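Long-range contacts in glycoside hydrolase (PDB 6ORH), which probably cleaves alpha-linked L-fucose from host glycans, as a family 29 glycoside hydrolase of Streptococcus pneumoniae: residues A[280-285]-A[416-421]; A[329-334]-A[346-351]; A[365-370]-A[428-433]; A[378-383]-A[442-447]. The protein carries 2 engineered substitutions. All blocks are in the same frame, centred on the assembly; numbering follows the deposited sequence.

Contact 1 (A[280-285]-A[416-421]); sequences EIYFHS and KRLLRG
Phe283 on helix 280-284 faces Leu418 on strand 417-421, their CA atoms 6.7 Å apart, and the two axes run at 126° to each other. Arg420 reaches from the strand to the helix. Its guanidinium lies flat over one face of the Phe283 ring, with the two planes only 3° apart. CD of Arg420 sits over the ring centre, 3.5 Å from the centroid, a CH-pi contact. CZ lies farther out, 4.2 Å from the centroid, so the cation-pi contact is off-centre. The end of Arg420 then grips Glu280 end-on. Arg420 NH1 bonds Glu280 OE1 at 2.8 Å, and Arg420 NH2 bonds Glu280 OE2 at 3.0 Å. Both bonds are nearly straight and lie in the guanidinium plane. The salt bridge and the ring together fix the rotation of the guanidinium. Leu418 CB meets the edge of the Phe283 ring at CD1, 3.9 Å away. One water donates to Phe283 O and to Leu418 O, joining the two backbones. The contact joins the catalytic TIM-barrel domain to the C-terminal beta-sandwich domain. Tyr318 of helix 306-322 also packs on Phe283, and strand 378-382 pairs with strand 417-426 through Leu419 and Ile379.

Contact 2 (A[329-334]-A[346-351]); sequences LGAEVS and HLTDGL
Thr348 OG1 donates to Ala331 O at 2.7 Å, in the carbonyl plane and on a lone pair. The hydroxyl sits between the backbone N and the carbonyl carbon of its own residue (chi1 58°). This leaves Thr348 CG2 anti to the carbonyl carbon, where it meets Val333 CG2 at 3.8 Å. The backbone of Thr348 makes a second bond, in the reverse sense. Gly330 N donates to Thr348 O at 2.7 Å, fairly straight at 164°. One threonine thus holds residues 330-331 through both its side chain and its carbonyl. The 346-351 loop belongs to the F5/8 type C domain, and it carries His346, Asp349 and Leu351 of a calcium site known for this protein. No calcium is bound in this chain. Asp349 OD1 accepts from Leu351 N at 3.0 Å, which makes an Asx turn, while its OD2 bonds Ser354 OG, another residue of the site. Leu329 CD2 touches Gly350 CA at 3.7 Å. Val333 CG1 meets Leu347 CD1 at 4.1 Å, the two side chains crossing at about a right angle. Leu347 also packs on Leu442 and Ile445 of strand 441-448.

Contact 3 (A[365-370]-A[428-433]); sequences QLELDL and KIRVVI
The Arg430 guanidinium has Gln365 NE2 over one face and Glu367 OE1 at its edge, in plane. Gln365 NE2 lies 3.2 Å above the plane, offset toward the rim, and the amide and guanidinium planes are 22° apart. Gln365 NE2 and Arg430 NE are both donors, so their approach is not a hydrogen bond. Arg430 takes Glu367 side-on, with two nitrogens on one oxygen. Arg430 NE reaches Glu367 OE1 at 2.7 Å, and Arg430 NH2 reaches the same OE1 at 3.0 Å. Both come from one face of the carboxylate plane. Arg430 NH1 makes a salt bridge to Glu176 of the second subunit. Arg430 also has a cation-pi contact with Trp404, a residue of a glycan pocket. The strands are antiparallel neighbours in the F5/8 type C beta-sandwich. Leu366 pairs with Val431 and Leu368 with Ile429 as hydrogen-bonded pairs, with Leu368 N to Ile429 O at 2.7 Å. These four residues point to the other, buried face of the sheet. There Leu370 CD1 also meets Ile429 CD1 at 3.6 Å. Strands 332-334 and 391-400 flank the pair, and Ile445 and Leu447 of strand 441-448 pack against the buried face.

Contact 4 (A[378-383]-A[442-447]); sequences VIELRE and LTKISL
Val378 O takes a CA-H...O contact from Leu447 CA at 3.3 Å, at the start of the antiparallel pairing. Ile379 is next, a non-hydrogen-bonded partner of Leu447. Ile379 CG1 is anti to the backbone N (chi1 -170°) and meets Leu447 CD2 at 3.8 Å. Its CD1 goes on to touch Ile445 CG2. Glu380 forms a hydrogen-bonded pair with Ser446, the two strands exchanging N-H...O bonds, and Glu380 N reaches Ser446 O at 2.8 Å. The Glu380 side chain is extended on the sheet face shared with Arg382 and Lys444. Its OE2 accepts from both basic residues. Arg382 NE meets Glu380 OE2 nearly along its C-O bond at 2.7 Å. Lys444 NZ meets Glu380 OE2 from above the carboxylate plane at 2.7 Å. The shared carboxylate probably offsets the repulsion between Arg382 NH2 and Lys444 NZ, 3.5 Å apart. Glu380 OE1 is bonded by Tyr448. This pair of strands lies in one of the two antiparallel sheets of the F5/8 type C beta-sandwich. Ile379, Leu381, Ile445 and Leu447 share the face that packs toward the second sheet, where Val431 touches Ile379. Leu381 lies beside Ile445, pointing the same way, with Leu381 CD2 against Ile445 CG1 at 3.5 Å. Arg382 O accepts from Thr443 N at 2.8 Å, while the bond from Arg382 N to Lys444 O is long. Thr443 is a residue of a calcium site known for this protein, with no calcium bound to this chain. Glu383 closes the segment, its CG near Leu442 CD2, and its carboxylate bonds Gly414 N, Arg390 N and Ile391 N.

Contacts 2, 3 and 4 lie within the beta-sandwich, whereas contact 1 joins that domain to the TIM barrel. Contact 4 is the most buried. Contacts 1, 2 and 3 are partly buried, contact 2 with some exposed loop residues. Contacts 1 and 4 share one sheet through strands 417-426 and 378-382, and contacts 2 and 3 share the other through strands 332-334 and 364-370. The 346-351 loop also bonds strand 441-448, through Leu347 O and Ile445 N. Contacts 3 and 4 meet across the sandwich through aliphatic side chains. Their ion pairs lie on the faces turned away from the other sheet; that of contact 4 is partly covered by strand 417-426. Contact 1 adds a ring stack to its ion pair.

Contact 1 (A[280-285]-A[416-421])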
loop_
_atom_site.group_PDB
_atom_site.type_symbol
_atom_site.label_atom_id
_atom_site.label_comp_id
_atom_site.label_asym_id
_atom_site.label_seq_id
_atom_site.Cartn_x
_atom_site.Cartn_y
_atom_site.Cartn_z
ATOM N N GLU A 280 -8.045 0.629 9.254
ATOM C CA GLU A 280 -7.126 0.699 8.120
ATOM C C GLU A 280 -6.033 1.731 8.386
ATOM O O GLU A 280 -4.846 1.434 8.179
ATOM C CB GLU A 280 -7.832 0.966 6.787
ATOM C CG GLU A 280 -8.724 -0.213 6.386
ATOM C CD GLU A 280 -8.008 -1.544 6.357
ATOM O OE1 GLU A 280 -8.376 -2.434 7.138
ATOM O OE2 GLU A 280 -7.047 -1.681 5.557
ATOM N N ILE A 281 -6.448 2.920 8.864
ATOM C CA ILE A 281 -5.485 3.955 9.229
ATOM C C ILE A 281 -4.482 3.399 10.245
ATOM O O ILE A 281 -3.271 3.631 10.129
ATOM C CB ILE A 281 -6.239 5.211 9.719
ATOM C CG1 ILE A 281 -6.914 5.908 8.528
ATOM C CG2 ILE A 281 -5.285 6.147 10.469
ATOM C CD1 ILE A 281 -7.994 6.919 8.891
ATOM N N TYR A 282 -4.983 2.705 11.280
ATOM C CA TYR A 282 -4.130 2.209 12.344
ATOM C C TYR A 282 -3.050 1.286 11.774
ATOM O O TYR A 282 -1.861 1.444 12.081
ATOM C CB TYR A 282 -4.996 1.497 13.390
ATOM C CG TYR A 282 -4.219 1.025 14.589
ATOM C CD1 TYR A 282 -3.752 1.927 15.538
ATOM C CD2 TYR A 282 -3.931 -0.318 14.771
ATOM C CE1 TYR A 282 -3.026 1.491 16.631
ATOM C CE2 TYR A 282 -3.234 -0.776 15.876
ATOM C CZ TYR A 282 -2.783 0.140 16.813
ATOM O OH TYR A 282 -2.113 -0.286 17.913
ATOM N N PHE A 283 -3.453 0.348 10.901
ATOM C CA PHE A 283 -2.461 -0.585 10.380
ATOM C C PHE A 283 -1.444 0.098 9.465
ATOM O O PHE A 283 -0.340 -0.450 9.291
ATOM C CB PHE A 283 -3.159 -1.768 9.692
ATOM C CG PHE A 283 -3.567 -2.839 10.669
ATOM C CD1 PHE A 283 -2.644 -3.763 11.146
ATOM C CD2 PHE A 283 -4.890 -2.931 11.110
ATOM C CE1 PHE A 283 -3.008 -4.731 12.070
ATOM C CE2 PHE A 283 -5.254 -3.915 12.021
ATOM C CZ PHE A 283 -4.320 -4.813 12.511
ATOM N N HIS A 284 -1.825 1.229 8.854
ATOM C CA HIS A 284 -0.927 1.920 7.923
ATOM C C HIS A 284 -0.146 3.052 8.588
ATOM O O HIS A 284 0.622 3.739 7.893
ATOM C CB HIS A 284 -1.697 2.422 6.697
ATOM C CG HIS A 284 -2.166 1.299 5.827
ATOM N ND1 HIS A 284 -3.413 0.723 5.975
ATOM C CD2 HIS A 284 -1.581 0.653 4.799
ATOM C CE1 HIS A 284 -3.577 -0.240 5.091
ATOM N NE2 HIS A 284 -2.465 -0.306 4.357
ATOM N N SER A 285 -0.280 3.202 9.925
ATOM C CA SER A 285 0.418 4.262 10.632
ATOM C C SER A 285 1.208 3.604 11.761
ATOM O O SER A 285 2.365 3.222 11.608
ATOM C CB SER A 285 -0.553 5.389 11.089
ATOM O OG SER A 285 -1.606 4.841 11.884
ATOM N N LYS A 416 8.049 -0.794 15.142
ATOM C CA LYS A 416 7.019 -1.812 15.225
ATOM C C LYS A 416 6.346 -1.915 13.869
ATOM O O LYS A 416 5.914 -0.913 13.306
ATOM C CB LYS A 416 5.975 -1.375 16.257
ATOM C CG LYS A 416 4.687 -2.192 16.286
ATOM C CD LYS A 416 3.853 -1.777 17.507
ATOM C CE LYS A 416 2.450 -2.350 17.511
ATOM N NZ LYS A 416 1.736 -1.959 18.759
ATOM N N ARG A 417 6.230 -3.152 13.358
ATOM C CA ARG A 417 5.569 -3.394 12.088
ATOM C C ARG A 417 4.498 -4.454 12.335
ATOM O O ARG A 417 4.804 -5.526 12.870
ATOM C CB ARG A 417 6.589 -3.944 11.069
ATOM C CG ARG A 417 6.032 -4.292 9.694
ATOM C CD ARG A 417 5.594 -3.029 8.951
ATOM N NE ARG A 417 4.789 -3.286 7.757
ATOM C CZ ARG A 417 5.238 -3.254 6.514
ATOM N NH1 ARG A 417 6.539 -3.117 6.237
ATOM N NH2 ARG A 417 4.364 -3.421 5.529
ATOM N N LEU A 418 3.265 -4.115 11.978
ATOM C CA LEU A 418 2.183 -5.092 11.941
ATOM C C LEU A 418 2.025 -5.465 10.480
ATOM O O LEU A 418 2.109 -4.611 9.584
ATOM C CB LEU A 418 0.898 -4.487 12.516
ATOM C CG LEU A 418 1.012 -4.047 13.969
ATOM C CD1 LEU A 418 -0.253 -3.286 14.404
ATOM C CD2 LEU A 418 1.252 -5.246 14.883
ATOM N N LEU A 419 1.982 -6.764 10.222
ATOM C CA LEU A 419 1.672 -7.176 8.871
ATOM C C LEU A 419 0.504 -8.170 8.866
ATOM O O LEU A 419 0.598 -9.210 9.509
ATOM C CB LEU A 419 2.942 -7.811 8.301
ATOM C CG LEU A 419 2.810 -8.303 6.865
ATOM C CD1 LEU A 419 2.703 -7.114 5.899
ATOM C CD2 LEU A 419 4.040 -9.145 6.537
ATOM N N ARG A 420 -0.574 -7.821 8.159
ATOM C CA ARG A 420 -1.759 -8.667 8.101
ATOM C C ARG A 420 -1.649 -9.618 6.922
ATOM O O ARG A 420 -1.001 -9.326 5.911
ATOM C CB ARG A 420 -3.025 -7.825 7.944
ATOM C CG ARG A 420 -3.389 -7.099 9.232
ATOM C CD ARG A 420 -4.591 -6.197 9.029
ATOM N NE ARG A 420 -4.305 -5.115 8.102
ATOM C CZ ARG A 420 -5.208 -4.255 7.623
ATOM N NH1 ARG A 420 -6.477 -4.332 7.996
ATOM N NH2 ARG A 420 -4.836 -3.280 6.820
ATOM N N GLY A 421 -2.307 -10.761 7.099
ATOM C CA GLY A 421 -2.450 -11.746 6.042
ATOM C C GLY A 421 -3.826 -12.380 6.164
ATOM O O GLY A 421 -4.590 -12.020 7.059
HETATM O O HOH W 1 0.313 -3.005 8.712
#

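Contact 2 (A[329-334]-A[346-351])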
loop_
_atom_site.group_PDB
_atom_site.type_symbol
_atom_site.label_atom_id
_atom_site.label_comp_id
_atom_site.label_asym_id
_atom_site.label_seq_id
_atom_site.Cartn_x
_atom_site.Cartn_y
_atom_site.Cartn_z
ATOM N N LEU A 329 3.817 -16.129 22.105
ATOM C CA LEU A 329 4.575 -16.102 23.352
ATOM C C LEU A 329 5.056 -17.509 23.696
ATOM O O LEU A 329 4.266 -18.443 23.724
ATOM C CB LEU A 329 3.686 -15.595 24.490
ATOM C CG LEU A 329 3.776 -14.125 24.867
ATOM C CD1 LEU A 329 2.869 -13.852 26.058
ATOM C CD2 LEU A 329 5.207 -13.673 25.155
ATOM N N GLY A 330 6.353 -17.662 23.954
ATOM C CA GLY A 330 6.925 -18.940 24.347
ATOM C C GLY A 330 7.130 -19.921 23.194
ATOM O O GLY A 330 7.621 -21.025 23.403
ATOM N N ALA A 331 6.767 -19.536 21.963
ATOM C CA ALA A 331 7.101 -20.369 20.815
ATOM C C ALA A 331 8.609 -20.625 20.740
ATOM O O ALA A 331 9.421 -19.762 21.076
ATOM C CB ALA A 331 6.590 -19.719 19.548
ATOM N N GLU A 332 8.976 -21.817 20.259
ATOM C CA GLU A 332 10.361 -22.191 20.021
ATOM C C GLU A 332 10.831 -21.539 18.722
ATOM O O GLU A 332 10.175 -21.687 17.703
ATOM C CB GLU A 332 10.461 -23.711 19.882
ATOM C CG GLU A 332 10.964 -24.408 21.137
ATOM C CD GLU A 332 12.446 -24.741 21.068
ATOM O OE1 GLU A 332 13.237 -24.082 21.790
ATOM O OE2 GLU A 332 12.814 -25.646 20.275
ATOM N N VAL A 333 11.980 -20.856 18.763
ATOM C CA VAL A 333 12.508 -20.196 17.575
ATOM C C VAL A 333 13.865 -20.789 17.204
ATOM O O VAL A 333 14.756 -20.887 18.043
ATOM C CB VAL A 333 12.627 -18.674 17.804
ATOM C CG1 VAL A 333 13.058 -17.981 16.518
ATOM C CG2 VAL A 333 11.339 -18.061 18.323
ATOM N N SER A 334 14.054 -21.138 15.928
ATOM C CA SER A 334 15.349 -21.609 15.460
ATOM C C SER A 334 15.821 -20.736 14.307
ATOM O O SER A 334 15.019 -20.094 13.626
ATOM C CB SER A 334 15.282 -23.026 14.995
ATOM O OG SER A 334 14.138 -23.189 14.193
ATOM N N HIS A 346 14.916 -15.039 22.470
ATOM C CA HIS A 346 14.602 -13.702 22.946
ATOM C C HIS A 346 13.430 -13.064 22.197
ATOM O O HIS A 346 12.918 -12.029 22.620
ATOM C CB HIS A 346 15.857 -12.824 22.900
ATOM C CG HIS A 346 16.879 -13.257 23.896
ATOM N ND1 HIS A 346 18.195 -12.821 23.855
ATOM C CD2 HIS A 346 16.790 -14.133 24.928
ATOM C CE1 HIS A 346 18.860 -13.367 24.856
ATOM N NE2 HIS A 346 18.018 -14.194 25.523
ATOM N N LEU A 347 13.008 -13.664 21.080
ATOM C CA LEU A 347 11.953 -13.068 20.271
ATOM C C LEU A 347 10.568 -13.373 20.837
ATOM O O LEU A 347 9.620 -12.666 20.524
ATOM C CB LEU A 347 12.090 -13.586 18.837
ATOM C CG LEU A 347 13.360 -13.125 18.136
ATOM C CD1 LEU A 347 13.680 -13.992 16.923
ATOM C CD2 LEU A 347 13.221 -11.659 17.743
ATOM N N THR A 348 10.452 -14.416 21.680
ATOM C CA THR A 348 9.125 -14.799 22.145
ATOM C C THR A 348 9.082 -14.988 23.660
ATOM O O THR A 348 8.161 -15.620 24.175
ATOM C CB THR A 348 8.648 -16.086 21.462
ATOM O OG1 THR A 348 9.596 -17.109 21.744
ATOM C CG2 THR A 348 8.571 -15.949 19.958
ATOM N N ASP A 349 10.067 -14.433 24.368
ATOM C CA ASP A 349 10.219 -14.734 25.785
ATOM C C ASP A 349 9.445 -13.732 26.642
ATOM O O ASP A 349 9.429 -13.863 27.865
ATOM C CB ASP A 349 11.697 -14.842 26.176
ATOM C CG ASP A 349 12.485 -13.535 26.138
ATOM O OD1 ASP A 349 11.958 -12.515 25.644
ATOM O OD2 ASP A 349 13.651 -13.560 26.595
ATOM N N GLY A 350 8.805 -12.746 26.003
ATOM C CA GLY A 350 8.016 -11.736 26.692
ATOM C C GLY A 350 8.857 -10.831 27.590
ATOM O O GLY A 350 8.300 -10.071 28.377
ATOM N N LEU A 351 10.192 -10.947 27.492
ATOM C CA LEU A 351 11.130 -10.045 28.155
ATOM C C LEU A 351 11.485 -8.946 27.155
ATOM O O LEU A 351 12.086 -9.234 26.120
ATOM C CB LEU A 351 12.407 -10.813 28.535
ATOM C CG LEU A 351 12.556 -11.358 29.960
ATOM C CD1 LEU A 351 11.229 -11.808 30.572
ATOM C CD2 LEU A 351 13.579 -12.492 30.007
#

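Contact 3 (A[365-370]-A[428-433])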
loop_
_atom_site.group_PDB
_atom_site.type_symbol
_atom_site.label_atom_id
_atom_site.label_comp_id
_atom_site.label_asym_id
_atom_site.label_seq_id
_atom_site.Cartn_x
_atom_site.Cartn_y
_atom_site.Cartn_z
ATOM N N GLN A 365 16.725 -16.860 8.038
ATOM C CA GLN A 365 15.433 -17.487 8.195
ATOM C C GLN A 365 15.241 -17.864 9.659
ATOM O O GLN A 365 15.991 -18.699 10.173
ATOM C CB GLN A 365 15.366 -18.726 7.304
ATOM C CG GLN A 365 14.063 -19.490 7.457
ATOM C CD GLN A 365 13.941 -20.477 6.328
ATOM O OE1 GLN A 365 13.917 -20.098 5.155
ATOM N NE2 GLN A 365 13.948 -21.752 6.674
ATOM N N LEU A 366 14.260 -17.225 10.306
ATOM C CA LEU A 366 13.833 -17.588 11.657
ATOM C C LEU A 366 12.564 -18.427 11.538
ATOM O O LEU A 366 11.628 -18.050 10.838
ATOM C CB LEU A 366 13.551 -16.309 12.464
ATOM C CG LEU A 366 14.771 -15.452 12.769
ATOM C CD1 LEU A 366 14.362 -14.037 13.185
ATOM C CD2 LEU A 366 15.607 -16.131 13.856
ATOM N N GLU A 367 12.514 -19.586 12.219
ATOM C CA GLU A 367 11.306 -20.399 12.164
ATOM C C GLU A 367 10.741 -20.529 13.574
ATOM O O GLU A 367 11.495 -20.838 14.515
ATOM C CB GLU A 367 11.620 -21.788 11.597
ATOM C CG GLU A 367 10.381 -22.665 11.440
ATOM C CD GLU A 367 10.630 -23.923 10.618
ATOM O OE1 GLU A 367 11.352 -23.844 9.617
ATOM O OE2 GLU A 367 10.111 -24.997 10.992
ATOM N N LEU A 368 9.438 -20.260 13.702
ATOM C CA LEU A 368 8.741 -20.378 14.980
ATOM C C LEU A 368 7.924 -21.660 14.943
ATOM O O LEU A 368 7.251 -21.928 13.948
ATOM C CB LEU A 368 7.777 -19.204 15.200
ATOM C CG LEU A 368 8.425 -17.903 15.673
ATOM C CD1 LEU A 368 9.170 -17.251 14.523
ATOM C CD2 LEU A 368 7.383 -16.934 16.206
ATOM N N ASP A 369 7.962 -22.409 16.060
ATOM C CA ASP A 369 7.083 -23.550 16.280
ATOM C C ASP A 369 6.196 -23.227 17.480
ATOM O O ASP A 369 6.695 -23.128 18.591
ATOM C CB ASP A 369 7.907 -24.822 16.535
ATOM C CG ASP A 369 7.043 -26.070 16.719
ATOM O OD1 ASP A 369 5.813 -25.940 16.871
ATOM O OD2 ASP A 369 7.620 -27.175 16.688
ATOM N N LEU A 370 4.901 -23.023 17.231
ATOM C CA LEU A 370 3.959 -22.585 18.247
ATOM C C LEU A 370 3.606 -23.744 19.176
ATOM O O LEU A 370 2.978 -23.521 20.217
ATOM C CB LEU A 370 2.689 -22.040 17.582
ATOM C CG LEU A 370 2.895 -20.892 16.595
ATOM C CD1 LEU A 370 1.554 -20.384 16.098
ATOM C CD2 LEU A 370 3.683 -19.762 17.252
ATOM N N LYS A 428 3.715 -23.700 12.340
ATOM C CA LYS A 428 5.061 -23.287 11.982
ATOM C C LYS A 428 5.029 -22.065 11.065
ATOM O O LYS A 428 4.267 -22.015 10.101
ATOM C CB LYS A 428 5.846 -24.445 11.370
ATOM C CG LYS A 428 5.984 -25.638 12.318
ATOM C CD LYS A 428 6.861 -26.737 11.790
ATOM C CE LYS A 428 6.907 -27.936 12.717
ATOM N NZ LYS A 428 7.907 -28.924 12.241
ATOM N N ILE A 429 5.879 -21.090 11.406
ATOM C CA ILE A 429 5.969 -19.820 10.691
ATOM C C ILE A 429 7.436 -19.530 10.410
ATOM O O ILE A 429 8.286 -19.808 11.253
ATOM C CB ILE A 429 5.335 -18.691 11.549
ATOM C CG1 ILE A 429 3.866 -18.963 11.911
ATOM C CG2 ILE A 429 5.499 -17.336 10.874
ATOM C CD1 ILE A 429 3.696 -19.734 13.223
ATOM N N ARG A 430 7.751 -18.931 9.242
ATOM C CA ARG A 430 9.109 -18.473 8.985
ATOM C C ARG A 430 9.087 -16.967 8.757
ATOM O O ARG A 430 8.212 -16.463 8.042
ATOM C CB ARG A 430 9.726 -19.126 7.743
ATOM C CG ARG A 430 10.161 -20.568 7.998
ATOM C CD ARG A 430 10.360 -21.390 6.741
ATOM N NE ARG A 430 10.867 -22.702 7.174
ATOM C CZ ARG A 430 11.184 -23.705 6.349
ATOM N NH1 ARG A 430 11.094 -23.563 5.033
ATOM N NH2 ARG A 430 11.623 -24.848 6.851
ATOM N N VAL A 431 10.022 -16.288 9.426
ATOM C CA VAL A 431 10.304 -14.882 9.156
ATOM C C VAL A 431 11.648 -14.855 8.440
ATOM O O VAL A 431 12.672 -15.325 8.964
ATOM C CB VAL A 431 10.289 -14.039 10.449
ATOM C CG1 VAL A 431 10.741 -12.595 10.194
ATOM C CG2 VAL A 431 8.871 -14.017 11.018
ATOM N N VAL A 432 11.657 -14.276 7.224
ATOM C CA VAL A 432 12.864 -14.297 6.417
ATOM C C VAL A 432 13.276 -12.856 6.139
ATOM O O VAL A 432 12.546 -12.136 5.454
ATOM C CB VAL A 432 12.687 -15.092 5.111
ATOM C CG1 VAL A 432 14.001 -15.202 4.341
ATOM C CG2 VAL A 432 12.115 -16.488 5.356
ATOM N N ILE A 433 14.474 -12.499 6.613
ATOM C CA ILE A 433 15.069 -11.185 6.373
ATOM C C ILE A 433 15.944 -11.293 5.121
ATOM O O ILE A 433 16.940 -12.013 5.128
ATOM C CB ILE A 433 15.853 -10.672 7.597
ATOM C CG1 ILE A 433 14.948 -10.564 8.836
ATOM C CG2 ILE A 433 16.550 -9.343 7.284
ATOM C CD1 ILE A 433 15.704 -10.273 10.102
#

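Contact 4 (A[378-383]-A[442-447])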
loop_
_atom_site.group_PDB
_atom_site.type_symbol
_atom_site.label_atom_id
_atom_site.label_comp_id
_atom_site.label_asym_id
_atom_site.label_seq_id
_atom_site.Cartn_x
_atom_site.Cartn_y
_atom_site.Cartn_z
ATOM N N VAL A 378 -2.307 -11.678 11.960
ATOM C CA VAL A 378 -1.392 -10.548 12.122
ATOM C C VAL A 378 -0.064 -11.042 12.673
ATOM O O VAL A 378 -0.020 -11.734 13.689
ATOM C CB VAL A 378 -1.945 -9.454 13.053
ATOM C CG1 VAL A 378 -0.980 -8.253 13.062
ATOM C CG2 VAL A 378 -3.334 -9.004 12.637
ATOM N N ILE A 379 1.046 -10.601 12.059
ATOM C CA ILE A 379 2.357 -10.779 12.669
ATOM C C ILE A 379 2.918 -9.401 13.050
ATOM O O ILE A 379 2.711 -8.450 12.314
ATOM C CB ILE A 379 3.320 -11.590 11.766
ATOM C CG1 ILE A 379 4.596 -11.981 12.523
ATOM C CG2 ILE A 379 3.621 -10.819 10.469
ATOM C CD1 ILE A 379 5.533 -12.974 11.817
ATOM N N GLU A 380 3.546 -9.304 14.231
ATOM C CA GLU A 380 4.240 -8.083 14.658
ATOM C C GLU A 380 5.737 -8.372 14.781
ATOM O O GLU A 380 6.154 -9.378 15.370
ATOM C CB GLU A 380 3.670 -7.590 16.000
ATOM C CG GLU A 380 4.483 -6.411 16.581
ATOM C CD GLU A 380 3.994 -5.979 17.958
ATOM O OE1 GLU A 380 2.795 -6.129 18.229
ATOM O OE2 GLU A 380 4.824 -5.471 18.753
ATOM N N LEU A 381 6.580 -7.483 14.216
ATOM C CA LEU A 381 8.028 -7.560 14.341
ATOM C C LEU A 381 8.490 -6.212 14.900
ATOM O O LEU A 381 7.888 -5.181 14.558
ATOM C CB LEU A 381 8.637 -7.748 12.941
ATOM C CG LEU A 381 8.155 -8.944 12.110
ATOM C CD1 LEU A 381 8.837 -8.931 10.738
ATOM C CD2 LEU A 381 8.434 -10.258 12.821
ATOM N N ARG A 382 9.567 -6.193 15.685
ATOM C CA ARG A 382 10.139 -4.921 16.146
ATOM C C ARG A 382 11.661 -4.959 16.054
ATOM O O ARG A 382 12.320 -5.934 16.448
ATOM C CB ARG A 382 9.809 -4.644 17.617
ATOM C CG ARG A 382 8.322 -4.502 17.904
ATOM C CD ARG A 382 8.134 -3.830 19.262
ATOM N NE ARG A 382 6.734 -3.795 19.648
ATOM C CZ ARG A 382 6.285 -3.059 20.669
ATOM N NH1 ARG A 382 7.140 -2.313 21.352
ATOM N NH2 ARG A 382 5.002 -3.065 20.988
ATOM N N GLU A 383 12.235 -3.857 15.559
ATOM C CA GLU A 383 13.677 -3.679 15.570
ATOM C C GLU A 383 14.129 -3.090 16.897
ATOM O O GLU A 383 13.308 -2.753 17.742
ATOM C CB GLU A 383 14.167 -2.773 14.432
ATOM C CG GLU A 383 14.226 -3.507 13.125
ATOM C CD GLU A 383 14.764 -2.659 11.991
ATOM O OE1 GLU A 383 13.975 -1.828 11.465
ATOM O OE2 GLU A 383 15.911 -2.911 11.570
ATOM N N LEU A 442 16.142 -7.977 16.118
ATOM C CA LEU A 442 14.716 -7.874 16.385
ATOM C C LEU A 442 14.536 -8.100 17.881
ATOM O O LEU A 442 15.273 -8.913 18.456
ATOM C CB LEU A 442 13.934 -8.947 15.623
ATOM C CG LEU A 442 13.840 -8.823 14.099
ATOM C CD1 LEU A 442 13.158 -10.066 13.554
ATOM C CD2 LEU A 442 13.037 -7.574 13.720
ATOM N N THR A 443 13.557 -7.413 18.479
ATOM C CA THR A 443 13.318 -7.526 19.912
ATOM C C THR A 443 12.149 -8.453 20.221
ATOM O O THR A 443 12.009 -8.900 21.364
ATOM C CB THR A 443 13.056 -6.161 20.555
ATOM O OG1 THR A 443 11.844 -5.580 20.044
ATOM C CG2 THR A 443 14.221 -5.212 20.369
ATOM N N LYS A 444 11.329 -8.751 19.222
ATOM C CA LYS A 444 10.044 -9.391 19.460
ATOM C C LYS A 444 9.455 -9.853 18.128
ATOM O O LYS A 444 9.574 -9.158 17.094
ATOM C CB LYS A 444 9.082 -8.348 20.038
ATOM C CG LYS A 444 7.705 -8.829 20.483
ATOM C CD LYS A 444 6.907 -7.587 20.852
ATOM C CE LYS A 444 5.414 -7.758 20.795
ATOM N NZ LYS A 444 4.756 -6.511 21.207
ATOM N N ILE A 445 8.840 -11.046 18.153
ATOM C CA ILE A 445 7.903 -11.481 17.130
ATOM C C ILE A 445 6.634 -11.916 17.865
ATOM O O ILE A 445 6.728 -12.713 18.804
ATOM C CB ILE A 445 8.448 -12.631 16.254
ATOM C CG1 ILE A 445 9.701 -12.229 15.466
ATOM C CG2 ILE A 445 7.365 -13.151 15.318
ATOM C CD1 ILE A 445 10.524 -13.405 15.012
ATOM N N SER A 446 5.503 -11.322 17.482
ATOM C CA SER A 446 4.197 -11.618 18.063
ATOM C C SER A 446 3.215 -12.008 16.961
ATOM O O SER A 446 3.409 -11.641 15.801
ATOM C CB SER A 446 3.679 -10.454 18.902
ATOM O OG SER A 446 4.580 -10.200 19.995
ATOM N N LEU A 447 2.159 -12.757 17.329
ATOM C CA LEU A 447 1.098 -13.150 16.419
ATOM C C LEU A 447 -0.242 -12.862 17.088
ATOM O O LEU A 447 -0.398 -13.129 18.289
ATOM C CB LEU A 447 1.185 -14.656 16.127
ATOM C CG LEU A 447 2.381 -15.103 15.283
ATOM C CD1 LEU A 447 2.512 -16.628 15.315
ATOM C CD2 LEU A 447 2.231 -14.598 13.849
#